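PDB 5IHS: endoglucanase, glycoside hydrolase family 5 protein from Cytophaga hutchinsonii, which probably hydrolyses internal beta-1,4-glucosidic linkages in cellulose. Local coordinates for residues R53-Y67 with W79-D93. Residues are numbered along the deposited sequence; the frame is centred on the assembly and turned at random.
Sequences RGMSLFWSQWMGQYY and WKCTVVRAAMGVEMD
Arg-85 NH1 donates to Ser-56 OG (3.0 Å), which lies at the edge of the guanidinium, in its plane. With OG anti to the backbone N (chi1 -170°), the serine also donates to its neighbour Leu-57 O, while Arg-85 forms salt bridges to Glu-156 and Glu-248. Parallel strands 53-57 and 83-89 are joined by Arg-85 N to Met-55 O and Leu-57 N to Arg-85 O. Past strand 53-57, where strand 83-89 runs on, side chains carry most of the bonds, beside the backbone bond from Ser-60 N to Ala-87 O: Tyr-67 OH accepts from Ala-87 N (3.0 Å) and donates to Phe-58 O, and Ser-60 OG takes the N-H of Gly-89 (3.0 Å) while also bonded to Glu-102. Gln-61 NE2 reaches Met-92 O almost straight (3.0 Å, 174°) but from above the carbonyl plane; a leucine here would probably leave that loop carbonyl without its amide donor. A water links Met-92 O to Trp-62 NE1 and Asp-93 OD2. Met-92 CE packs against Trp-59 CH2 (3.6 Å), and its sulfur sits at the edge of Trp-62. At the far end, Met-55 SD meets Trp-79 CZ3 obliquely (3.6 Å), a Met-aromatic contact. In this first beta-alpha-beta unit of the TIM barrel, Ser-56 and two salt bridges thus fix the rotation of the Arg-85 guanidinium.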
ATOM      1  N   ARG A  53      -8.992   1.956   2.796  1.00  6.03           N
ATOM      2  CA  ARG A  53      -8.907   2.417   1.416  1.00  6.01           C
ATOM      3  C   ARG A  53      -8.208   3.761   1.413  1.00  5.64           C
ATOM      4  O   ARG A  53      -8.481   4.610   2.272  1.00  6.77           O
ATOM      5  CB  ARG A  53     -10.277   2.613   0.762  1.00  6.96           C
ATOM      6  CG  ARG A  53     -11.244   1.455   0.835  1.00  7.97           C
ATOM      7  CD  ARG A  53     -12.599   1.929   0.295  1.00  8.90           C
ATOM      8  NE  ARG A  53     -13.578   0.857   0.290  1.00  9.41           N
ATOM      9  CZ  ARG A  53     -14.296   0.500   1.339  1.00  9.62           C
ATOM     10  NH1 ARG A  53     -14.210   1.171   2.483  1.00 10.17           N
ATOM     11  NH2 ARG A  53     -15.140  -0.516   1.227  1.00 11.04           N
ATOM     12  N   GLY A  54      -7.304   3.951   0.464  1.00  5.90           N
ATOM     13  CA  GLY A  54      -6.594   5.204   0.399  1.00  6.35           C
ATOM     14  C   GLY A  54      -5.775   5.365  -0.851  1.00  6.00           C
ATOM     15  O   GLY A  54      -6.112   4.836  -1.922  1.00  6.36           O
ATOM     16  N   MET A  55      -4.697   6.133  -0.705  1.00  6.35           N
ATOM     17  CA  MET A  55      -3.855   6.534  -1.815  1.00  6.14           C
ATOM     18  C   MET A  55      -2.406   6.172  -1.552  1.00  6.24           C
ATOM     19  O   MET A  55      -1.912   6.281  -0.420  1.00  6.95           O
ATOM     20  CB  MET A  55      -3.912   8.044  -2.045  1.00  6.83           C
ATOM     21  CG  MET A  55      -5.256   8.546  -2.541  1.00  7.51           C
ATOM     22  SD  MET A  55      -5.798   7.799  -4.085  1.00  7.74           S
ATOM     23  CE  MET A  55      -4.605   8.457  -5.267  1.00  8.70           C
ATOM     24  N   SER A  56      -1.724   5.789  -2.622  1.00  6.31           N
ATOM     25  CA  SER A  56      -0.275   5.693  -2.625  1.00  6.33           C
ATOM     26  C   SER A  56       0.336   6.976  -3.165  1.00  5.73           C
ATOM     27  O   SER A  56      -0.090   7.503  -4.199  1.00  7.11           O
ATOM     28  CB  SER A  56       0.192   4.512  -3.480  1.00  6.60           C
ATOM     29  OG  SER A  56       1.586   4.263  -3.326  1.00  6.76           O
ATOM     30  N   LEU A  57       1.385   7.427  -2.497  1.00  6.01           N
ATOM     31  CA  LEU A  57       2.318   8.353  -3.100  1.00  6.47           C
ATOM     32  C   LEU A  57       3.125   7.612  -4.166  1.00  6.68           C
ATOM     33  O   LEU A  57       3.188   6.378  -4.204  1.00  7.49           O
ATOM     34  CB  LEU A  57       3.200   8.974  -2.018  1.00  7.35           C
ATOM     35  CG  LEU A  57       2.416   9.701  -0.911  1.00  9.09           C
ATOM     36  CD1 LEU A  57       3.308  10.115   0.235  1.00  9.38           C
ATOM     37  CD2 LEU A  57       1.640  10.891  -1.433  1.00 13.33           C
ATOM     38  N   PHE A  58       3.740   8.380  -5.046  1.00  7.78           N
ATOM     39  CA  PHE A  58       4.584   7.865  -6.118  1.00  7.44           C
ATOM     40  C   PHE A  58       6.014   7.745  -5.595  1.00  7.47           C
ATOM     41  O   PHE A  58       6.346   8.271  -4.533  1.00  8.71           O
ATOM     42  CB  PHE A  58       4.476   8.874  -7.268  1.00  7.48           C
ATOM     43  CG  PHE A  58       5.128   8.496  -8.596  1.00  8.25           C
ATOM     44  CD1 PHE A  58       4.395   7.868  -9.596  1.00  9.44           C
ATOM     45  CD2 PHE A  58       6.410   8.934  -8.913  1.00  8.98           C
ATOM     46  CE1 PHE A  58       4.960   7.612 -10.839  1.00 10.73           C
ATOM     47  CE2 PHE A  58       6.967   8.688 -10.163  1.00 10.05           C
ATOM     48  CZ  PHE A  58       6.243   8.033 -11.119  1.00 10.59           C
ATOM     49  N   TRP A  59       6.866   7.060  -6.357  1.00  7.60           N
ATOM     50  CA  TRP A  59       8.292   6.933  -6.059  1.00  8.19           C
ATOM     51  C   TRP A  59       8.848   8.149  -5.325  1.00  7.94           C
ATOM     52  O   TRP A  59       8.848   9.261  -5.866  1.00  8.23           O
ATOM     53  CB  TRP A  59       9.067   6.802  -7.360  1.00  8.07           C
ATOM     54  CG  TRP A  59       8.802   5.580  -8.174  1.00  8.44           C
ATOM     55  CD1 TRP A  59       7.814   5.379  -9.098  1.00  9.40           C
ATOM     56  CD2 TRP A  59       9.606   4.406  -8.186  1.00  9.09           C
ATOM     57  NE1 TRP A  59       7.958   4.140  -9.670  1.00  9.65           N
ATOM     58  CE2 TRP A  59       9.049   3.518  -9.119  1.00  9.60           C
ATOM     59  CE3 TRP A  59      10.753   4.023  -7.488  1.00 10.51           C
ATOM     60  CZ2 TRP A  59       9.611   2.265  -9.380  1.00 10.77           C
ATOM     61  CZ3 TRP A  59      11.311   2.791  -7.748  1.00 10.96           C
ATOM     62  CH2 TRP A  59      10.742   1.926  -8.684  1.00 11.00           C
ATOM     63  N   SER A  60       9.388   7.937  -4.127  1.00  7.82           N
ATOM     64  CA  SER A  60       9.799   9.042  -3.273  1.00  8.00           C
ATOM     65  C   SER A  60      10.908   9.887  -3.886  1.00  8.21           C
ATOM     66  O   SER A  60      10.986  11.091  -3.602  1.00  8.80           O
ATOM     67  CB  SER A  60      10.257   8.502  -1.923  1.00  8.15           C
ATOM     68  OG  SER A  60      11.318   7.570  -2.039  1.00  8.30           O
ATOM     69  N   GLN A  61      11.789   9.291  -4.691  1.00  8.62           N
ATOM     70  CA  GLN A  61      12.896  10.077  -5.232  1.00  9.52           C
ATOM     71  C   GLN A  61      12.474  10.961  -6.402  1.00  9.80           C
ATOM     72  O   GLN A  61      13.219  11.879  -6.772  1.00 11.62           O
ATOM     73  CB  GLN A  61      14.105   9.191  -5.585  1.00 10.37           C
ATOM     74  CG  GLN A  61      13.988   8.327  -6.835  1.00 10.37           C
ATOM     75  CD  GLN A  61      13.409   6.949  -6.559  1.00 10.26           C
ATOM     76  OE1 GLN A  61      12.378   6.813  -5.883  1.00  9.50           O
ATOM     77  NE2 GLN A  61      14.064   5.915  -7.081  1.00 11.62           N
ATOM     78  N   TRP A  62      11.293  10.726  -6.970  1.00  9.70           N
ATOM     79  CA  TRP A  62      10.836  11.458  -8.141  1.00 10.42           C
ATOM     80  C   TRP A  62       9.608  12.326  -7.896  1.00 10.65           C
ATOM     81  O   TRP A  62       9.392  13.279  -8.653  1.00 12.12           O
ATOM     82  CB  TRP A  62      10.571  10.484  -9.298  1.00 12.26           C
ATOM     83  CG  TRP A  62      11.821   9.761  -9.737  1.00 13.05           C
ATOM     84  CD1 TRP A  62      13.077  10.280  -9.848  1.00 13.77           C
ATOM     85  CD2 TRP A  62      11.927   8.380 -10.090  1.00 13.46           C
ATOM     86  NE1 TRP A  62      13.957   9.308 -10.249  1.00 14.43           N
ATOM     87  CE2 TRP A  62      13.276   8.133 -10.408  1.00 14.59           C
ATOM     88  CE3 TRP A  62      11.014   7.326 -10.168  1.00 14.49           C
ATOM     89  CZ2 TRP A  62      13.732   6.878 -10.799  1.00 15.45           C
ATOM     90  CZ3 TRP A  62      11.470   6.080 -10.555  1.00 15.41           C
ATOM     91  CH2 TRP A  62      12.815   5.868 -10.870  1.00 15.89           C
ATOM     92  N   MET A  63       8.828  12.048  -6.851  1.00  9.40           N
ATOM     93  CA  MET A  63       7.667  12.853  -6.482  1.00  9.38           C
ATOM     94  C   MET A  63       7.702  13.182  -4.997  1.00  9.37           C
ATOM     95  O   MET A  63       6.672  13.253  -4.324  1.00  9.50           O
ATOM     96  CB  MET A  63       6.370  12.157  -6.887  1.00 10.25           C
ATOM     97  CG  MET A  63       6.124  12.106  -8.381  1.00 11.08           C
ATOM     98  SD  MET A  63       5.594  13.690  -9.043  1.00 11.09           S
ATOM     99  CE  MET A  63       5.913  13.386 -10.783  1.00 12.40           C
ATOM    100  N   GLY A  64       8.908  13.412  -4.474  1.00  9.79           N
ATOM    101  CA  GLY A  64       9.102  13.691  -3.064  1.00  9.91           C
ATOM    102  C   GLY A  64       8.456  14.968  -2.580  1.00  9.69           C
ATOM    103  O   GLY A  64       8.253  15.122  -1.374  1.00 10.06           O
ATOM    104  N   GLN A  65       8.109  15.885  -3.489  1.00  9.44           N
ATOM    105  CA  GLN A  65       7.475  17.129  -3.070  1.00 10.32           C
ATOM    106  C   GLN A  65       6.119  16.899  -2.409  1.00  9.60           C
ATOM    107  O   GLN A  65       5.645  17.789  -1.700  1.00 10.65           O
ATOM    108  CB  GLN A  65       7.344  18.123  -4.239  1.00 10.86           C
ATOM    109  CG  GLN A  65       6.392  17.726  -5.360  1.00 11.94           C
ATOM    110  CD  GLN A  65       7.057  16.909  -6.461  1.00 12.83           C
ATOM    111  OE1 GLN A  65       7.962  16.113  -6.205  1.00 12.87           O
ATOM    112  NE2 GLN A  65       6.591  17.090  -7.695  1.00 14.05           N
ATOM    113  N   TYR A  66       5.487  15.745  -2.625  1.00  8.20           N
ATOM    114  CA  TYR A  66       4.186  15.438  -2.027  1.00  7.92           C
ATOM    115  C   TYR A  66       4.298  14.686  -0.705  1.00  7.94           C
ATOM    116  O   TYR A  66       3.267  14.391  -0.087  1.00  8.15           O
ATOM    117  CB  TYR A  66       3.299  14.653  -3.013  1.00  8.16           C
ATOM    118  CG  TYR A  66       2.968  15.452  -4.253  1.00  8.80           C
ATOM    119  CD1 TYR A  66       2.071  16.512  -4.209  1.00  8.61           C
ATOM    120  CD2 TYR A  66       3.568  15.164  -5.467  1.00  9.80           C
ATOM    121  CE1 TYR A  66       1.776  17.255  -5.342  1.00  9.25           C
ATOM    122  CE2 TYR A  66       3.292  15.910  -6.604  1.00 10.09           C
ATOM    123  CZ  TYR A  66       2.392  16.951  -6.541  1.00  9.44           C
ATOM    124  OH  TYR A  66       2.134  17.689  -7.688  1.00 10.13           O
ATOM    125  N   TYR A  67       5.520  14.376  -0.261  1.00  7.60           N
ATOM    126  CA  TYR A  67       5.744  13.624   0.983  1.00  7.84           C
ATOM    127  C   TYR A  67       5.749  14.602   2.159  1.00  7.81           C
ATOM    128  O   TYR A  67       6.783  14.913   2.752  1.00  9.30           O
ATOM    129  CB  TYR A  67       7.052  12.830   0.912  1.00  7.77           C
ATOM    130  CG  TYR A  67       6.939  11.539   0.142  1.00  6.93           C
ATOM    131  CD1 TYR A  67       6.663  11.535  -1.227  1.00  7.29           C
ATOM    132  CD2 TYR A  67       7.108  10.315   0.780  1.00  7.07           C
ATOM    133  CE1 TYR A  67       6.529  10.346  -1.920  1.00  6.91           C
ATOM    134  CE2 TYR A  67       6.982   9.123   0.085  1.00  7.38           C
ATOM    135  CZ  TYR A  67       6.686   9.140  -1.258  1.00  7.35           C
ATOM    136  OH  TYR A  67       6.543   7.938  -1.904  1.00  7.81           O
ATOM    137  N   TRP A  79     -10.105  13.683   0.700  1.00  7.16           N
ATOM    138  CA  TRP A  79     -10.229  12.413   0.002  1.00  7.77           C
ATOM    139  C   TRP A  79     -10.787  11.300   0.889  1.00  7.94           C
ATOM    140  O   TRP A  79     -11.125  10.235   0.371  1.00  9.84           O
ATOM    141  CB  TRP A  79      -8.879  11.977  -0.598  1.00  8.14           C
ATOM    142  CG  TRP A  79      -8.433  12.807  -1.774  1.00  7.63           C
ATOM    143  CD1 TRP A  79      -8.355  14.170  -1.841  1.00  8.44           C
ATOM    144  CD2 TRP A  79      -8.004  12.322  -3.048  1.00  7.72           C
ATOM    145  NE1 TRP A  79      -7.910  14.563  -3.077  1.00  8.52           N
ATOM    146  CE2 TRP A  79      -7.697  13.445  -3.842  1.00  8.07           C
ATOM    147  CE3 TRP A  79      -7.875  11.046  -3.601  1.00  8.42           C
ATOM    148  CZ2 TRP A  79      -7.272  13.331  -5.162  1.00  9.57           C
ATOM    149  CZ3 TRP A  79      -7.452  10.944  -4.914  1.00  9.85           C
ATOM    150  CH2 TRP A  79      -7.166  12.077  -5.673  1.00 10.11           C
ATOM    151  N   LYS A  80     -10.859  11.501   2.202  1.00  7.07           N
ATOM    152  CA  LYS A  80     -11.373  10.489   3.130  1.00  7.39           C
ATOM    153  C   LYS A  80     -10.528   9.214   3.103  1.00  6.98           C
ATOM    154  O   LYS A  80     -11.040   8.113   3.303  1.00  8.01           O
ATOM    155  CB  LYS A  80     -12.859  10.191   2.901  1.00  8.01           C
ATOM    156  CG  LYS A  80     -13.734  11.438   2.783  1.00  8.75           C
ATOM    157  CD  LYS A  80     -13.630  12.391   3.969  1.00 10.07           C
ATOM    158  CE  LYS A  80     -14.573  13.575   3.782  1.00 11.29           C
ATOM    159  NZ  LYS A  80     -14.453  14.589   4.853  1.00 11.84           N
ATOM    160  N   CYS A  81      -9.220   9.359   2.916  1.00  6.68           N
ATOM    161  CA  CYS A  81      -8.328   8.213   3.058  1.00  6.58           C
ATOM    162  C   CYS A  81      -8.270   7.738   4.504  1.00  6.60           C
ATOM    163  O   CYS A  81      -8.104   8.540   5.432  1.00  7.60           O
ATOM    164  CB  CYS A  81      -6.907   8.586   2.638  1.00  6.98           C
ATOM    165  SG  CYS A  81      -6.653   8.876   0.906  1.00  8.07           S
ATOM    166  N   THR A  82      -8.331   6.417   4.689  1.00  6.54           N
ATOM    167  CA  THR A  82      -8.047   5.806   5.981  1.00  6.70           C
ATOM    168  C   THR A  82      -6.648   5.206   6.048  1.00  6.62           C
ATOM    169  O   THR A  82      -6.228   4.764   7.129  1.00  6.99           O
ATOM    170  CB  THR A  82      -9.110   4.771   6.338  1.00  6.84           C
ATOM    171  OG1 THR A  82      -9.165   3.794   5.297  1.00  6.93           O
ATOM    172  CG2 THR A  82     -10.476   5.426   6.528  1.00  7.61           C
ATOM    173  N   VAL A  83      -5.914   5.228   4.931  1.00  6.82           N
ATOM    174  CA  VAL A  83      -4.534   4.771   4.860  1.00  6.35           C
ATOM    175  C   VAL A  83      -3.851   5.579   3.759  1.00  6.18           C
ATOM    176  O   VAL A  83      -4.479   5.966   2.763  1.00  7.16           O
ATOM    177  CB  VAL A  83      -4.468   3.238   4.606  1.00  6.63           C
ATOM    178  CG1 VAL A  83      -5.142   2.848   3.276  1.00  7.90           C
ATOM    179  CG2 VAL A  83      -3.039   2.716   4.664  1.00  7.13           C
ATOM    180  N   VAL A  84      -2.548   5.808   3.932  1.00  6.18           N
ATOM    181  CA  VAL A  84      -1.683   6.399   2.915  1.00  6.34           C
ATOM    182  C   VAL A  84      -0.439   5.528   2.816  1.00  6.14           C
ATOM    183  O   VAL A  84       0.035   4.989   3.823  1.00  7.31           O
ATOM    184  CB  VAL A  84      -1.331   7.876   3.246  1.00  7.71           C
ATOM    185  CG1 VAL A  84      -0.622   8.015   4.592  1.00  8.66           C
ATOM    186  CG2 VAL A  84      -0.498   8.517   2.143  1.00 10.04           C
ATOM    187  N   ARG A  85       0.102   5.401   1.605  1.00  5.70           N
ATOM    188  CA  ARG A  85       1.276   4.568   1.339  1.00  5.90           C
ATOM    189  C   ARG A  85       2.456   5.427   0.911  1.00  6.06           C
ATOM    190  O   ARG A  85       2.358   6.208  -0.041  1.00  6.60           O
ATOM    191  CB  ARG A  85       0.940   3.521   0.281  1.00  6.06           C
ATOM    192  CG  ARG A  85       2.087   2.652  -0.225  1.00  6.35           C
ATOM    193  CD  ARG A  85       1.502   1.621  -1.142  1.00  6.40           C
ATOM    194  NE  ARG A  85       2.375   0.584  -1.683  1.00  6.22           N
ATOM    195  CZ  ARG A  85       2.745   0.460  -2.959  1.00  6.38           C
ATOM    196  NH1 ARG A  85       2.541   1.419  -3.858  1.00  6.63           N
ATOM    197  NH2 ARG A  85       3.348  -0.658  -3.329  1.00  6.86           N
ATOM    198  N   ALA A  86       3.570   5.275   1.625  1.00  6.07           N
ATOM    199  CA  ALA A  86       4.829   5.954   1.332  1.00  6.76           C
ATOM    200  C   ALA A  86       5.685   4.990   0.516  1.00  6.96           C
ATOM    201  O   ALA A  86       6.166   3.986   1.048  1.00  7.43           O
ATOM    202  CB  ALA A  86       5.528   6.349   2.631  1.00  7.11           C
ATOM    203  N   ALA A  87       5.858   5.288  -0.777  1.00  6.67           N
ATOM    204  CA  ALA A  87       6.523   4.401  -1.736  1.00  7.04           C
ATOM    205  C   ALA A  87       7.989   4.813  -1.843  1.00  6.65           C
ATOM    206  O   ALA A  87       8.378   5.581  -2.728  1.00  7.30           O
ATOM    207  CB  ALA A  87       5.817   4.461  -3.088  1.00  7.57           C
ATOM    208  N   MET A  88       8.815   4.278  -0.946  1.00  6.56           N
ATOM    209  CA  MET A  88      10.216   4.670  -0.881  1.00  7.30           C
ATOM    210  C   MET A  88      11.004   3.957  -1.976  1.00  7.28           C
ATOM    211  O   MET A  88      11.198   2.737  -1.934  1.00  7.25           O
ATOM    212  CB  MET A  88      10.810   4.335   0.481  1.00  7.63           C
ATOM    213  CG  MET A  88      12.182   4.969   0.640  1.00  8.19           C
ATOM    214  SD  MET A  88      13.083   4.553   2.135  1.00  8.44           S
ATOM    215  CE  MET A  88      13.368   2.808   1.858  1.00  9.28           C
ATOM    216  N   GLY A  89      11.478   4.716  -2.962  1.00  7.55           N
ATOM    217  CA  GLY A  89      12.308   4.120  -3.993  1.00  8.49           C
ATOM    218  C   GLY A  89      13.605   3.595  -3.404  1.00  8.84           C
ATOM    219  O   GLY A  89      14.186   4.194  -2.502  1.00 10.28           O
ATOM    220  N   VAL A  90      14.048   2.451  -3.916  1.00  9.73           N
ATOM    221  CA  VAL A  90      15.212   1.742  -3.395  1.00  9.99           C
ATOM    222  C   VAL A  90      16.375   1.796  -4.393  1.00 10.68           C
ATOM    223  O   VAL A  90      17.443   2.324  -4.079  1.00 11.92           O
ATOM    224  CB  VAL A  90      14.835   0.294  -3.008  1.00  9.69           C
ATOM    225  CG1 VAL A  90      16.038  -0.491  -2.550  1.00 10.31           C
ATOM    226  CG2 VAL A  90      13.763   0.320  -1.931  1.00  9.06           C
ATOM    227  N   GLU A  91      16.168   1.269  -5.600  0.63 11.78           N
ATOM    228  CA  GLU A  91      17.088   1.377  -6.719  0.63 13.31           C
ATOM    229  C   GLU A  91      16.892   2.734  -7.416  0.63 13.93           C
ATOM    230  O   GLU A  91      16.007   3.519  -7.062  0.63 14.34           O
ATOM    231  CB  GLU A  91      16.849   0.194  -7.672  0.63 14.56           C
ATOM    232  CG  GLU A  91      16.990  -1.218  -7.016  0.63 15.86           C
ATOM    233  CD  GLU A  91      15.695  -1.809  -6.427  0.63 16.91           C
ATOM    234  OE1 GLU A  91      14.620  -1.788  -7.087  0.63 17.17           O
ATOM    235  OE2 GLU A  91      15.765  -2.348  -5.296  0.63 16.68           O
ATOM    236  N   MET A  92      17.741   3.017  -8.406  1.00 15.03           N
ATOM    237  CA  MET A  92      17.596   4.191  -9.272  1.00 16.65           C
ATOM    238  C   MET A  92      17.593   5.505  -8.485  1.00 16.69           C
ATOM    239  O   MET A  92      16.646   6.294  -8.541  1.00 16.38           O
ATOM    240  CB  MET A  92      16.349   4.070 -10.151  1.00 19.39           C
ATOM    241  CG  MET A  92      16.401   2.900 -11.124  1.00 21.17           C
ATOM    242  SD  MET A  92      14.826   2.573 -11.937  1.00 22.99           S
ATOM    243  CE  MET A  92      13.821   2.064 -10.545  1.00 23.75           C
ATOM    244  N   ASP A  93      18.700   5.751  -7.785  1.00 17.82           N
ATOM    245  CA  ASP A  93      18.901   6.994  -7.038  1.00 19.15           C
ATOM    246  C   ASP A  93      17.904   7.143  -5.894  1.00 16.45           C
ATOM    247  O   ASP A  93      17.500   8.253  -5.547  1.00 16.91           O
ATOM    248  CB  ASP A  93      18.862   8.225  -7.949  1.00 24.56           C
ATOM    249  CG  ASP A  93      20.051   8.298  -8.886  1.00 30.40           C
ATOM    250  OD1 ASP A  93      21.189   8.050  -8.431  1.00 32.27           O
ATOM    251  OD2 ASP A  93      19.841   8.603 -10.079  1.00 32.95           O
TER
HETATM  252  O   HOH W   1      16.680   8.638 -10.361  1.00 38.07           O